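Local coordinates for minor structural protein 4 (Lactococcus phage Tuc2009, PDB 5E7T) that probably serves as a structural component of the phage baseplate, assembling with other baseplate proteins through an immunoglobulin-like domain, at residues Val20-Asn25 and Glu87-Val92. Sequence-based numbering, arbitrary orientation.
Sequences VTYYKN and EIMRFV
T21 pairs with R90 and Y23 with I88 where strands 17-24 and 87-94 run antiparallel in the sheet of the baseplate immunoglobulin-like domain. Each is a hydrogen-bonded pair joined by two backbone N-H...O bonds, with T21 N to R90 O at 3.0 Å and I88 N to Y23 O at 2.9 Å. V20–F91, Y22–M89 and K24–E87 form the non-hydrogen-bonded pairs.

On the face bearing V20, Y22, M89 and F91, shared by K24 and E87, apolar contacts link the strands. CG1 of V20 sits over one face of the F91 ring, 4.2 Å from its centroid, in a CH-pi contact, while CG2 meets CD2 of F91. V61 packs on V20 and F91, L63 on M89 and F91. On the other face, CG2 of I88 lies 3.5 Å from CZ of Y23, whose hydroxyl bonds to the backbone of another protein's chain.

A water donates to T21 OG1 and R90 O; T21 OG1 also hydrogen-bonds a polar side chain of that other chain, and R90 NE forms a salt bridge with E79. Y22, its CG anti to the backbone N (chi1 170°), crosses E87 obliquely, and Y22 OH donates to the anti side of E87 OE2 at 2.7 Å, ring and carboxylate planes 77° apart.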
ATOM      1  N   VAL A  20       2.888  21.437 -23.214  1.00 54.38           N
ATOM      2  CA  VAL A  20       2.233  22.612 -23.765  1.00 55.01           C
ATOM      3  C   VAL A  20       0.949  22.274 -24.543  1.00 61.74           C
ATOM      4  O   VAL A  20       0.932  21.362 -25.398  1.00 62.91           O
ATOM      5  CB  VAL A  20       3.199  23.483 -24.608  1.00 59.06           C
ATOM      6  CG1 VAL A  20       2.589  24.846 -24.921  1.00 58.69           C
ATOM      7  CG2 VAL A  20       4.545  23.657 -23.907  1.00 58.94           C
ATOM      8  N   THR A  21      -0.120  23.029 -24.222  1.00 56.38           N
ATOM      9  CA  THR A  21      -1.410  23.022 -24.899  1.00 55.93           C
ATOM     10  C   THR A  21      -1.801  24.464 -25.247  1.00 60.11           C
ATOM     11  O   THR A  21      -1.329  25.428 -24.620  1.00 60.10           O
ATOM     12  CB  THR A  21      -2.546  22.330 -24.110  1.00 58.92           C
ATOM     13  OG1 THR A  21      -2.706  22.933 -22.827  1.00 52.99           O
ATOM     14  CG2 THR A  21      -2.386  20.836 -24.017  1.00 58.01           C
ATOM     15  N   TYR A  22      -2.670  24.590 -26.245  1.00 55.33           N
ATOM     16  CA  TYR A  22      -3.219  25.838 -26.732  1.00 55.19           C
ATOM     17  C   TYR A  22      -4.743  25.663 -26.878  1.00 59.99           C
ATOM     18  O   TYR A  22      -5.216  24.633 -27.366  1.00 60.77           O
ATOM     19  CB  TYR A  22      -2.570  26.218 -28.087  1.00 56.20           C
ATOM     20  CG  TYR A  22      -3.259  27.387 -28.771  1.00 56.75           C
ATOM     21  CD1 TYR A  22      -4.359  27.186 -29.603  1.00 59.37           C
ATOM     22  CD2 TYR A  22      -2.809  28.692 -28.590  1.00 56.33           C
ATOM     23  CE1 TYR A  22      -5.010  28.257 -30.217  1.00 60.49           C
ATOM     24  CE2 TYR A  22      -3.439  29.768 -29.214  1.00 57.45           C
ATOM     25  CZ  TYR A  22      -4.550  29.548 -30.011  1.00 64.57           C
ATOM     26  OH  TYR A  22      -5.196  30.599 -30.612  1.00 63.57           O
ATOM     27  N   TYR A  23      -5.501  26.688 -26.498  1.00 55.00           N
ATOM     28  CA  TYR A  23      -6.959  26.688 -26.590  1.00 53.90           C
ATOM     29  C   TYR A  23      -7.544  28.093 -26.490  1.00 59.15           C
ATOM     30  O   TYR A  23      -6.987  28.965 -25.807  1.00 59.19           O
ATOM     31  CB  TYR A  23      -7.601  25.745 -25.564  1.00 53.33           C
ATOM     32  CG  TYR A  23      -7.129  25.950 -24.144  1.00 52.48           C
ATOM     33  CD1 TYR A  23      -6.043  25.245 -23.641  1.00 51.97           C
ATOM     34  CD2 TYR A  23      -7.785  26.834 -23.295  1.00 53.88           C
ATOM     35  CE1 TYR A  23      -5.591  25.449 -22.342  1.00 50.59           C
ATOM     36  CE2 TYR A  23      -7.341  27.043 -21.990  1.00 54.47           C
ATOM     37  CZ  TYR A  23      -6.259  26.329 -21.510  1.00 57.65           C
ATOM     38  OH  TYR A  23      -5.848  26.511 -20.213  1.00 57.96           O
ATOM     39  N   LYS A  24      -8.660  28.303 -27.205  1.00 55.56           N
ATOM     40  CA  LYS A  24      -9.388  29.559 -27.276  1.00 55.27           C
ATOM     41  C   LYS A  24     -10.686  29.480 -26.489  1.00 61.83           C
ATOM     42  O   LYS A  24     -11.362  28.449 -26.508  1.00 60.30           O
ATOM     43  CB  LYS A  24      -9.761  29.817 -28.734  1.00 56.32           C
ATOM     44  CG  LYS A  24      -8.831  30.743 -29.455  1.00 52.19           C
ATOM     45  CD  LYS A  24      -8.928  30.605 -30.957  1.00 54.36           C
ATOM     46  CE  LYS A  24     -10.147  31.197 -31.601  1.00 62.72           C
ATOM     47  NZ  LYS A  24      -9.804  31.836 -32.899  1.00 76.87           N
ATOM     48  N   ASN A  25     -11.091  30.609 -25.892  1.00 61.64           N
ATOM     49  CA  ASN A  25     -12.384  30.819 -25.215  1.00 62.17           C
ATOM     50  C   ASN A  25     -12.688  29.888 -24.025  1.00 67.95           C
ATOM     51  O   ASN A  25     -13.866  29.627 -23.734  1.00 68.93           O
ATOM     52  CB  ASN A  25     -13.558  30.801 -26.213  1.00 58.82           C
ATOM     53  CG  ASN A  25     -13.546  31.966 -27.154  1.00 66.00           C
ATOM     54  OD1 ASN A  25     -13.654  33.124 -26.749  1.00 62.85           O
ATOM     55  ND2 ASN A  25     -13.440  31.680 -28.431  1.00 53.47           N
ATOM     56  N   GLU A  87      -7.078  33.727 -26.377  1.00 60.00           N
ATOM     57  CA  GLU A  87      -6.093  32.668 -26.560  1.00 57.23           C
ATOM     58  C   GLU A  87      -5.340  32.389 -25.315  1.00 61.50           C
ATOM     59  O   GLU A  87      -4.892  33.316 -24.651  1.00 61.41           O
ATOM     60  CB  GLU A  87      -5.063  33.076 -27.609  1.00 58.62           C
ATOM     61  CG  GLU A  87      -5.572  33.204 -29.020  1.00 64.16           C
ATOM     62  CD  GLU A  87      -4.487  33.729 -29.931  1.00 93.92           C
ATOM     63  OE1 GLU A  87      -4.310  34.966 -29.979  1.00 96.21           O
ATOM     64  OE2 GLU A  87      -3.753  32.904 -30.523  1.00 93.52           O
ATOM     65  N   ILE A  88      -5.119  31.105 -25.039  1.00 59.21           N
ATOM     66  CA  ILE A  88      -4.318  30.646 -23.918  1.00 58.53           C
ATOM     67  C   ILE A  88      -3.344  29.590 -24.357  1.00 63.96           C
ATOM     68  O   ILE A  88      -3.693  28.673 -25.096  1.00 63.04           O
ATOM     69  CB  ILE A  88      -5.145  30.217 -22.677  1.00 60.26           C
ATOM     70  CG1 ILE A  88      -5.458  31.445 -21.856  1.00 60.64           C
ATOM     71  CG2 ILE A  88      -4.374  29.219 -21.800  1.00 60.12           C
ATOM     72  CD1 ILE A  88      -6.196  31.206 -20.770  1.00 67.99           C
ATOM     73  N   MET A  89      -2.113  29.736 -23.891  1.00 62.68           N
ATOM     74  CA  MET A  89      -1.062  28.766 -24.072  1.00 62.95           C
ATOM     75  C   MET A  89      -0.741  28.344 -22.659  1.00 65.39           C
ATOM     76  O   MET A  89      -0.419  29.187 -21.810  1.00 65.73           O
ATOM     77  CB  MET A  89       0.124  29.370 -24.775  1.00 66.56           C
ATOM     78  CG  MET A  89       0.885  28.364 -25.517  1.00 71.63           C
ATOM     79  SD  MET A  89       2.041  29.180 -26.601  1.00 79.01           S
ATOM     80  CE  MET A  89       0.904  29.716 -27.949  1.00 76.84           C
ATOM     81  N   ARG A  90      -0.968  27.057 -22.384  1.00 59.16           N
ATOM     82  CA  ARG A  90      -0.844  26.459 -21.070  1.00 57.45           C
ATOM     83  C   ARG A  90       0.415  25.586 -21.009  1.00 63.10           C
ATOM     84  O   ARG A  90       0.639  24.778 -21.913  1.00 64.44           O
ATOM     85  CB  ARG A  90      -2.110  25.633 -20.812  1.00 53.84           C
ATOM     86  CG  ARG A  90      -2.258  25.181 -19.389  1.00 58.65           C
ATOM     87  CD  ARG A  90      -3.110  23.941 -19.274  1.00 62.88           C
ATOM     88  NE  ARG A  90      -3.214  23.561 -17.872  1.00 66.48           N
ATOM     89  CZ  ARG A  90      -3.646  22.391 -17.425  1.00 71.67           C
ATOM     90  NH1 ARG A  90      -3.997  21.443 -18.270  1.00 44.62           N
ATOM     91  NH2 ARG A  90      -3.688  22.149 -16.121  1.00 70.16           N
ATOM     92  N   PHE A  91       1.233  25.752 -19.945  1.00 58.05           N
ATOM     93  CA  PHE A  91       2.486  25.020 -19.714  1.00 55.85           C
ATOM     94  C   PHE A  91       2.358  24.260 -18.407  1.00 58.26           C
ATOM     95  O   PHE A  91       2.217  24.877 -17.367  1.00 57.72           O
ATOM     96  CB  PHE A  91       3.668  26.007 -19.647  1.00 57.11           C
ATOM     97  CG  PHE A  91       3.876  26.822 -20.908  1.00 58.81           C
ATOM     98  CD1 PHE A  91       3.053  27.910 -21.202  1.00 60.74           C
ATOM     99  CD2 PHE A  91       4.898  26.509 -21.799  1.00 60.55           C
ATOM    100  CE1 PHE A  91       3.232  28.647 -22.374  1.00 61.81           C
ATOM    101  CE2 PHE A  91       5.074  27.250 -22.974  1.00 63.36           C
ATOM    102  CZ  PHE A  91       4.242  28.315 -23.248  1.00 61.42           C
ATOM    103  N   VAL A  92       2.344  22.933 -18.452  1.00 54.37           N
ATOM    104  CA  VAL A  92       2.198  22.161 -17.223  1.00 53.80           C
ATOM    105  C   VAL A  92       3.520  21.514 -16.874  1.00 61.74           C
ATOM    106  O   VAL A  92       3.999  20.641 -17.621  1.00 61.06           O
ATOM    107  CB  VAL A  92       1.052  21.106 -17.255  1.00 55.77           C
ATOM    108  CG1 VAL A  92       0.848  20.469 -15.885  1.00 54.56           C
ATOM    109  CG2 VAL A  92      -0.250  21.703 -17.759  1.00 55.43           C
TER
HETATM  110  O   HOH W   1      -0.640  21.961 -21.116  1.00 58.96           O